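Local coordinates for amidohydrolase family protein (Acinetobacter baumannii, PDB 4I6K) that probably hydrolyses the lactone 2-pyrone-4,6-dicarboxylic acid within an amidohydrolase barrel, whose pocket holds citric acid in this crystal, at residues Y47-E52 with P75-T80; Q56-H61 with S247-T252; G213-G218 with S256-E261. One frame throughout, in Å; residues are numbered along the deposited sequence.

How the contacts relate
All three contacts join loops that follow the parallel strands of the barrel, or a loop and a neighbouring helix, and they lie around one pocket. Contact 1 joins the loops after strands 28-32 and 69-73. Contact 2 joins helix 55-64 to the loop after strand 243-244, where, in a closed barrel of this family, the first and last strands would meet. Contact 3 links the loop after strand 207-210 to the start of helix 260-270; contacts 2 and 3 share the connection between strand 243-244 and that helix. Contact 2 crosses both others along the chain, whereas contact 1 closes before contact 3 opens. Centres of contacts 1 and 2 lie 14 Å apart, those of 2 and 3 12 Å.

Contact 1 of 3, residues Y47-E52 with P75-T80; sequences YAPDYE and PSFLGT. With CIT (citric acid), chain B.
Phe77 sets its ring under Pro49 with its edge toward Tyr47, and its atoms can be followed outward one by one. Phe77 CB lies 3.3 Å from Tyr47 O. With CG between the backbone N and the carbonyl carbon (chi1 52°), the ring then turns its CD2 and CE2 side to Tyr47. Phe77 CD2 lies 3.7 Å from Tyr47 CZ, and CE2 comes close to Tyr47 OH, which sits in the plane of the Phe77 ring at its edge. The result is an offset edge-to-face pair, the edge of Phe77 directed at the face of Tyr47, with ring centroids 5.2 Å apart and planes at 67°. At the tip, Phe77 CZ reaches Pro49 CG at 3.6 Å, while Pro49 CD stands over the ring centre in a CH-pi contact. Pro75 CB covers part of the opposite face.

Both loops follow strands of the (beta/alpha)8 barrel usual in amidohydrolases, at the end where such enzymes keep their active site, and here they grip one carboxylate of citrate. A 3-10 turn beginning at Ser76 presents the backbone Ser76 N to citrate O1 at 2.9 Å, nearly straight at 164°. The other oxygen, citrate O2, accepts from Tyr47 OH at 2.8 Å and from Ser76 OG, a bond modelled so short that its exact length is doubtful. Tyr47 OH is also hydrogen-bonded to Thr252 OG1, which helps fix the phenol. Arg46, Arg123, Asn125, His31 and His180 also hydrogen-bond the citrate, which probably comes from the crystallisation liquor.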
# COMPACT_ATOMS: atom_id res chain seq x y z
N TYR A 47 -4.35 -12.43 12.29
CA TYR A 47 -4.88 -13.58 11.58
C TYR A 47 -3.76 -14.33 10.90
O TYR A 47 -2.64 -13.81 10.75
CB TYR A 47 -5.92 -13.15 10.54
CG TYR A 47 -5.35 -12.38 9.38
CD1 TYR A 47 -5.15 -12.99 8.14
CD2 TYR A 47 -5.03 -11.04 9.51
CE1 TYR A 47 -4.63 -12.29 7.08
CE2 TYR A 47 -4.51 -10.32 8.45
CZ TYR A 47 -4.31 -10.94 7.24
OH TYR A 47 -3.79 -10.21 6.19
N ALA A 48 -4.06 -15.55 10.48
CA ALA A 48 -3.07 -16.42 9.86
C ALA A 48 -3.75 -17.21 8.76
O ALA A 48 -4.39 -18.22 9.04
CB ALA A 48 -2.46 -17.37 10.88
N PRO A 49 -3.61 -16.74 7.51
CA PRO A 49 -4.27 -17.37 6.37
C PRO A 49 -3.84 -18.83 6.25
O PRO A 49 -2.71 -19.17 6.61
CB PRO A 49 -3.77 -16.56 5.18
CG PRO A 49 -3.12 -15.33 5.76
CD PRO A 49 -2.64 -15.72 7.10
N ASP A 50 -4.72 -19.68 5.73
CA ASP A 50 -4.47 -21.12 5.66
C ASP A 50 -4.45 -21.61 4.21
O ASP A 50 -5.11 -22.58 3.85
CB ASP A 50 -5.57 -21.87 6.43
CG ASP A 50 -5.34 -23.38 6.45
OD1 ASP A 50 -4.17 -23.81 6.41
OD2 ASP A 50 -6.35 -24.11 6.52
N TYR A 51 -3.70 -20.91 3.37
CA TYR A 51 -3.63 -21.29 1.97
C TYR A 51 -2.35 -20.75 1.39
O TYR A 51 -1.64 -20.00 2.04
CB TYR A 51 -4.85 -20.77 1.20
CG TYR A 51 -5.12 -19.29 1.34
CD1 TYR A 51 -4.57 -18.37 0.45
CD2 TYR A 51 -5.92 -18.80 2.37
CE1 TYR A 51 -4.81 -17.01 0.57
CE2 TYR A 51 -6.16 -17.44 2.51
CZ TYR A 51 -5.60 -16.56 1.61
OH TYR A 51 -5.83 -15.21 1.74
N GLU A 52 -2.05 -21.14 0.15
CA GLU A 52 -0.85 -20.72 -0.55
C GLU A 52 -1.15 -19.49 -1.40
O GLU A 52 -2.09 -19.51 -2.18
CB GLU A 52 -0.36 -21.85 -1.45
CG GLU A 52 0.84 -22.62 -0.94
CD GLU A 52 0.92 -22.69 0.56
OE1 GLU A 52 -0.00 -23.26 1.19
OE2 GLU A 52 1.92 -22.18 1.12
N PRO A 75 3.44 -8.60 4.49
CA PRO A 75 2.21 -8.76 5.25
C PRO A 75 2.41 -8.63 6.75
O PRO A 75 3.45 -9.02 7.28
CB PRO A 75 1.76 -10.19 4.91
CG PRO A 75 2.69 -10.67 3.84
CD PRO A 75 3.93 -9.88 3.95
N SER A 76 1.41 -8.08 7.43
CA SER A 76 1.42 -7.93 8.88
C SER A 76 1.77 -9.21 9.62
O SER A 76 2.59 -9.20 10.54
CB SER A 76 0.05 -7.44 9.36
OG SER A 76 -0.97 -8.31 8.89
N PHE A 77 1.16 -10.32 9.22
CA PHE A 77 1.34 -11.57 9.97
C PHE A 77 2.71 -12.19 9.80
O PHE A 77 3.05 -13.14 10.50
CB PHE A 77 0.25 -12.59 9.60
CG PHE A 77 0.11 -12.81 8.14
CD1 PHE A 77 0.92 -13.74 7.48
CD2 PHE A 77 -0.84 -12.11 7.41
CE1 PHE A 77 0.79 -13.96 6.12
CE2 PHE A 77 -0.98 -12.31 6.05
CZ PHE A 77 -0.16 -13.23 5.40
N LEU A 78 3.50 -11.64 8.88
CA LEU A 78 4.87 -12.13 8.68
C LEU A 78 5.94 -11.28 9.38
O LEU A 78 7.13 -11.55 9.22
CB LEU A 78 5.20 -12.29 7.20
CG LEU A 78 4.43 -13.42 6.52
CD1 LEU A 78 4.81 -13.48 5.07
CD2 LEU A 78 4.69 -14.75 7.21
N GLY A 79 5.51 -10.27 10.13
CA GLY A 79 6.45 -9.48 10.94
C GLY A 79 7.56 -8.85 10.12
O GLY A 79 7.32 -8.32 9.04
N THR A 80 8.79 -8.90 10.64
CA THR A 80 9.91 -8.27 9.97
C THR A 80 10.76 -9.29 9.23
O THR A 80 11.86 -8.99 8.81
CB THR A 80 10.82 -7.52 10.94
OG1 THR A 80 11.45 -8.47 11.82
CG2 THR A 80 10.02 -6.48 11.75
C1 CIT B . -1.64 -7.42 5.80
O1 CIT B . -0.57 -6.77 5.83
O2 CIT B . -1.87 -8.28 6.68
C2 CIT B . -2.69 -7.14 4.76
C3 CIT B . -3.41 -5.87 5.19
O7 CIT B . -2.47 -4.78 5.00
C4 CIT B . -4.59 -5.64 4.28
C5 CIT B . -3.90 -5.54 2.95
O3 CIT B . -3.15 -4.57 2.70
O4 CIT B . -4.07 -6.46 2.13
C6 CIT B . -3.88 -5.93 6.64
O5 CIT B . -4.86 -6.64 7.01
O6 CIT B . -3.28 -5.23 7.50

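Contact 2 of 3, residues Q56-H61 with S247-T252; sequences QSFISH and SDWPHT
Phe58 and Trp249 bring their CA atoms to within 7.8 Å where one side of helix 55-64 faces the irregular loop 247-252, a separation wide enough for an indole to fill. Trp249 carries nearly the whole contact. Its CG lies opposite the backbone N (chi1 -176°), which sends the indole straight out to the helix, where Ser57 and Phe58 from one turn and His61 from the next meet it.

The benzo part of the indole rests against Phe58, with Trp249 CZ3 3.5 Å from Phe58 CB. The Phe58 ring is tilted only 19° from the six-membered ring, yet it is slid so far along that the two barely overlap; the aliphatic CB and CA do much of the covering. The same face of the indole receives His61 toward its rim, the imidazole 51° from the five-membered ring of Trp249, oblique to it, and its CE1 3.5 Å from Trp249 NE1. Ser57 OG approaches Trp249 CZ2 at 3.5 Å. On the other face lies Pro250 CB, 3.6 Å above the Trp249 indole plane, brought back over it by the cis peptide between Trp249 and Pro250. Tyr260 extends the aromatic cluster beyond His61.

An ST turn sets the base of the tryptophan: Trp249 N donates to Ser247 OG at 2.8 Å, and that hydroxyl is also hydrogen-bonded to Asp29 of the first strand. Asp248, between Ser247 and Trp249 in sequence, turns instead to the citrate pocket, at the position after the eighth strand where amidohydrolases usually have an aspartate. The contact is thus largely aromatic and van der Waals in character: dispersion and shape probably hold the indole to the helix, while directional bonds within the loop and to the first strand place it.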
# COMPACT_ATOMS: atom_id res chain seq x y z
N GLN A 56 3.79 -17.30 -8.41
CA GLN A 56 3.25 -17.97 -9.58
C GLN A 56 1.80 -17.55 -9.80
O GLN A 56 1.45 -17.01 -10.84
CB GLN A 56 3.37 -19.49 -9.38
CG GLN A 56 2.65 -20.33 -10.41
CD GLN A 56 3.39 -20.37 -11.73
OE1 GLN A 56 2.84 -20.79 -12.75
NE2 GLN A 56 4.64 -19.93 -11.72
N SER A 57 0.96 -17.80 -8.80
CA SER A 57 -0.44 -17.41 -8.90
C SER A 57 -0.56 -15.91 -9.19
O SER A 57 -1.36 -15.49 -10.03
CB SER A 57 -1.18 -17.78 -7.62
OG SER A 57 -2.57 -17.55 -7.77
N PHE A 58 0.24 -15.10 -8.51
CA PHE A 58 0.16 -13.65 -8.67
C PHE A 58 0.58 -13.18 -10.06
O PHE A 58 -0.13 -12.39 -10.70
CB PHE A 58 0.97 -12.94 -7.59
CG PHE A 58 0.99 -11.45 -7.74
CD1 PHE A 58 -0.19 -10.74 -7.81
CD2 PHE A 58 2.19 -10.76 -7.82
CE1 PHE A 58 -0.17 -9.36 -7.96
CE2 PHE A 58 2.22 -9.38 -7.97
CZ PHE A 58 1.04 -8.68 -8.04
N ILE A 59 1.73 -13.64 -10.54
CA ILE A 59 2.17 -13.30 -11.89
C ILE A 59 1.15 -13.82 -12.89
O ILE A 59 0.98 -13.25 -13.97
CB ILE A 59 3.57 -13.88 -12.24
CG1 ILE A 59 4.67 -12.85 -11.99
CG2 ILE A 59 3.64 -14.23 -13.70
CD1 ILE A 59 4.74 -12.32 -10.60
N SER A 60 0.47 -14.90 -12.54
CA SER A 60 -0.54 -15.46 -13.43
C SER A 60 -1.73 -14.51 -13.61
O SER A 60 -2.29 -14.40 -14.70
CB SER A 60 -1.02 -16.81 -12.93
OG SER A 60 -1.93 -17.36 -13.85
N HIS A 61 -2.13 -13.85 -12.53
CA HIS A 61 -3.20 -12.85 -12.62
C HIS A 61 -2.78 -11.60 -13.39
O HIS A 61 -3.58 -11.02 -14.13
CB HIS A 61 -3.69 -12.47 -11.23
CG HIS A 61 -4.43 -13.57 -10.53
ND1 HIS A 61 -3.93 -14.23 -9.44
CD2 HIS A 61 -5.64 -14.12 -10.79
CE1 HIS A 61 -4.79 -15.14 -9.03
NE2 HIS A 61 -5.84 -15.09 -9.83
N SER A 247 -4.57 -4.39 -6.57
CA SER A 247 -5.55 -5.45 -6.42
C SER A 247 -5.79 -5.78 -4.94
O SER A 247 -6.88 -6.20 -4.56
CB SER A 247 -5.08 -6.72 -7.15
OG SER A 247 -4.03 -7.38 -6.43
N ASP A 248 -4.76 -5.59 -4.13
CA ASP A 248 -4.74 -6.14 -2.78
C ASP A 248 -5.05 -7.63 -2.78
O ASP A 248 -5.63 -8.16 -1.83
CB ASP A 248 -5.73 -5.40 -1.88
CG ASP A 248 -5.58 -5.76 -0.41
OD1 ASP A 248 -6.48 -6.42 0.13
OD2 ASP A 248 -4.55 -5.38 0.19
N TRP A 249 -4.67 -8.31 -3.85
CA TRP A 249 -4.61 -9.77 -3.87
C TRP A 249 -3.65 -10.30 -2.78
O TRP A 249 -2.59 -9.71 -2.53
CB TRP A 249 -4.19 -10.25 -5.26
CG TRP A 249 -4.19 -11.73 -5.40
CD1 TRP A 249 -5.24 -12.53 -5.75
CD2 TRP A 249 -3.07 -12.61 -5.18
NE1 TRP A 249 -4.84 -13.84 -5.78
CE2 TRP A 249 -3.52 -13.92 -5.43
CE3 TRP A 249 -1.74 -12.41 -4.80
CZ2 TRP A 249 -2.68 -15.04 -5.30
CZ3 TRP A 249 -0.90 -13.52 -4.68
CH2 TRP A 249 -1.38 -14.81 -4.92
N PRO A 250 -3.99 -11.43 -2.13
CA PRO A 250 -5.13 -12.30 -2.37
C PRO A 250 -6.32 -11.97 -1.48
O PRO A 250 -7.04 -12.89 -1.08
CB PRO A 250 -4.58 -13.66 -1.97
CG PRO A 250 -3.72 -13.33 -0.76
CD PRO A 250 -3.17 -11.93 -1.01
N HIS A 251 -6.50 -10.70 -1.15
CA HIS A 251 -7.74 -10.22 -0.51
C HIS A 251 -8.03 -10.93 0.78
O HIS A 251 -9.10 -11.52 0.94
CB HIS A 251 -8.93 -10.38 -1.46
CG HIS A 251 -8.60 -10.06 -2.89
ND1 HIS A 251 -8.57 -11.02 -3.88
CD2 HIS A 251 -8.20 -8.91 -3.47
CE1 HIS A 251 -8.21 -10.47 -5.02
NE2 HIS A 251 -7.97 -9.19 -4.80
N THR A 252 -7.06 -10.88 1.71
CA THR A 252 -7.14 -11.63 2.97
C THR A 252 -8.37 -11.30 3.81
O THR A 252 -8.75 -10.13 3.93
CB THR A 252 -5.89 -11.39 3.86
OG1 THR A 252 -5.56 -9.99 3.89
CG2 THR A 252 -4.69 -12.21 3.36

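Contact 3 of 3, residues G213-G218 with S256-E261; sequences GFYRLG and SLITYE
The ring of Tyr215 is covered on both faces: Ile258 CG1 sits over one, 4.1 Å from the centroid and 18° off the normal, and Gly213 CA lies over the opposite one toward the rim. Phe214 CE2 comes in at the edge, in the ring plane. The Phe214 ring in turn has Tyr215 CB above one face, so the two successive aromatics pack against each other at the start of their 3-10 turn.

Ile258 is the single residue of 256-261 that reaches across, and it spends all its branches there. CG1 makes the CH-pi contact; Ile258 CG2, opposite the backbone N, extends to Tyr215 CE1 at 3.8 Å. Ile258 CD1 lies 3.9 Å from Tyr215 CD1 and touches Phe214 CZ obliquely at 4.2 Å, straddling both rings. On the polar side, Tyr215 OH is hydrogen-bonded to Asp248 OD1, which also takes a salt bridge from Arg216 NH1. Arg216 lays one face of its guanidinium against Tyr215 CE2, and its NH1 makes a weak hydrogen bond to citrate. Ile258 thus packs on the ring whose hydroxyl, like the Arg216 guanidinium, meets Asp248 at the edge of the pocket.

Phe214 continues outward onto helix 222-237, against Asn223, Ile224 and Ala227. Ile258 also packs on His251 of the loop after the eighth strand. Just beyond it Thr259 is the N-cap of helix 260-270, its OG1 bonded to Asp262 N, so the isoleucine bridges the loop after strand 207-210 to the beginning of that helix.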
# COMPACT_ATOMS: atom_id res chain seq x y z
N GLY A 213 -8.50 -1.91 -2.41
CA GLY A 213 -9.15 -2.44 -1.21
C GLY A 213 -10.44 -1.74 -0.81
O GLY A 213 -10.76 -1.66 0.38
N PHE A 214 -11.18 -1.25 -1.80
CA PHE A 214 -12.47 -0.62 -1.52
C PHE A 214 -13.27 -1.47 -0.55
O PHE A 214 -14.04 -0.95 0.26
CB PHE A 214 -13.28 -0.47 -2.80
CG PHE A 214 -13.86 -1.77 -3.28
CD1 PHE A 214 -15.13 -2.16 -2.89
CD2 PHE A 214 -13.13 -2.61 -4.10
CE1 PHE A 214 -15.67 -3.36 -3.32
CE2 PHE A 214 -13.65 -3.81 -4.54
CZ PHE A 214 -14.92 -4.19 -4.16
N TYR A 215 -13.09 -2.79 -0.63
CA TYR A 215 -13.87 -3.72 0.20
C TYR A 215 -13.45 -3.74 1.67
O TYR A 215 -14.07 -4.46 2.46
CB TYR A 215 -13.83 -5.14 -0.37
CG TYR A 215 -12.43 -5.64 -0.60
CD1 TYR A 215 -11.85 -5.56 -1.87
CD2 TYR A 215 -11.67 -6.16 0.45
CE1 TYR A 215 -10.56 -6.00 -2.09
CE2 TYR A 215 -10.38 -6.61 0.24
CZ TYR A 215 -9.83 -6.53 -1.04
OH TYR A 215 -8.55 -6.96 -1.27
N ARG A 216 -12.43 -2.97 2.05
CA ARG A 216 -12.09 -2.84 3.48
C ARG A 216 -12.77 -1.62 4.10
O ARG A 216 -12.59 -1.29 5.28
CB ARG A 216 -10.57 -2.77 3.69
CG ARG A 216 -9.82 -3.92 3.03
CD ARG A 216 -8.41 -4.05 3.56
NE ARG A 216 -7.70 -5.16 2.92
CZ ARG A 216 -7.78 -6.43 3.32
NH1 ARG A 216 -7.10 -7.38 2.68
NH2 ARG A 216 -8.53 -6.75 4.37
N LEU A 217 -13.57 -0.96 3.28
CA LEU A 217 -14.24 0.27 3.70
C LEU A 217 -15.63 -0.03 4.30
O LEU A 217 -16.29 0.86 4.83
CB LEU A 217 -14.33 1.24 2.52
CG LEU A 217 -13.02 1.63 1.80
CD1 LEU A 217 -13.31 2.47 0.55
CD2 LEU A 217 -12.05 2.37 2.74
N GLY A 218 -16.06 -1.29 4.22
CA GLY A 218 -17.38 -1.71 4.70
C GLY A 218 -17.92 -2.79 3.79
O GLY A 218 -17.21 -3.25 2.89
N SER A 256 -13.75 -15.14 0.33
CA SER A 256 -15.00 -15.72 -0.14
C SER A 256 -15.72 -14.74 -1.06
O SER A 256 -16.53 -15.14 -1.89
CB SER A 256 -15.91 -16.06 1.04
OG SER A 256 -15.16 -16.26 2.23
N LEU A 257 -15.42 -13.45 -0.91
CA LEU A 257 -16.21 -12.40 -1.56
C LEU A 257 -15.46 -11.71 -2.69
O LEU A 257 -16.08 -11.04 -3.51
CB LEU A 257 -16.65 -11.34 -0.54
CG LEU A 257 -17.11 -11.81 0.84
CD1 LEU A 257 -16.87 -10.73 1.89
CD2 LEU A 257 -18.58 -12.27 0.81
N ILE A 258 -14.14 -11.86 -2.73
CA ILE A 258 -13.33 -11.07 -3.65
C ILE A 258 -12.31 -11.85 -4.48
O ILE A 258 -11.40 -12.48 -3.94
CB ILE A 258 -12.58 -9.95 -2.90
CG1 ILE A 258 -13.56 -9.12 -2.06
CG2 ILE A 258 -11.84 -9.06 -3.90
CD1 ILE A 258 -14.47 -8.19 -2.90
N THR A 259 -12.45 -11.76 -5.80
CA THR A 259 -11.47 -12.30 -6.72
C THR A 259 -10.65 -11.17 -7.33
O THR A 259 -11.02 -9.98 -7.24
CB THR A 259 -12.14 -13.04 -7.90
OG1 THR A 259 -12.94 -12.11 -8.64
CG2 THR A 259 -13.01 -14.18 -7.40
N TYR A 260 -9.56 -11.53 -7.98
CA TYR A 260 -8.80 -10.57 -8.74
C TYR A 260 -9.73 -9.84 -9.71
O TYR A 260 -9.71 -8.61 -9.80
CB TYR A 260 -7.67 -11.24 -9.50
CG TYR A 260 -6.54 -10.28 -9.77
CD1 TYR A 260 -5.55 -10.08 -8.83
CD2 TYR A 260 -6.48 -9.57 -10.97
CE1 TYR A 260 -4.52 -9.20 -9.06
CE2 TYR A 260 -5.46 -8.67 -11.21
CZ TYR A 260 -4.48 -8.49 -10.26
OH TYR A 260 -3.45 -7.61 -10.49
N GLU A 261 -10.57 -10.60 -10.41
CA GLU A 261 -11.49 -10.00 -11.39
C GLU A 261 -12.44 -9.00 -10.73
O GLU A 261 -12.75 -7.95 -11.30
CB GLU A 261 -12.29 -11.08 -12.12
CG GLU A 261 -11.43 -11.95 -13.03
CD GLU A 261 -10.30 -12.60 -12.28
OE1 GLU A 261 -10.52 -13.00 -11.11
OE2 GLU A 261 -9.18 -12.69 -12.83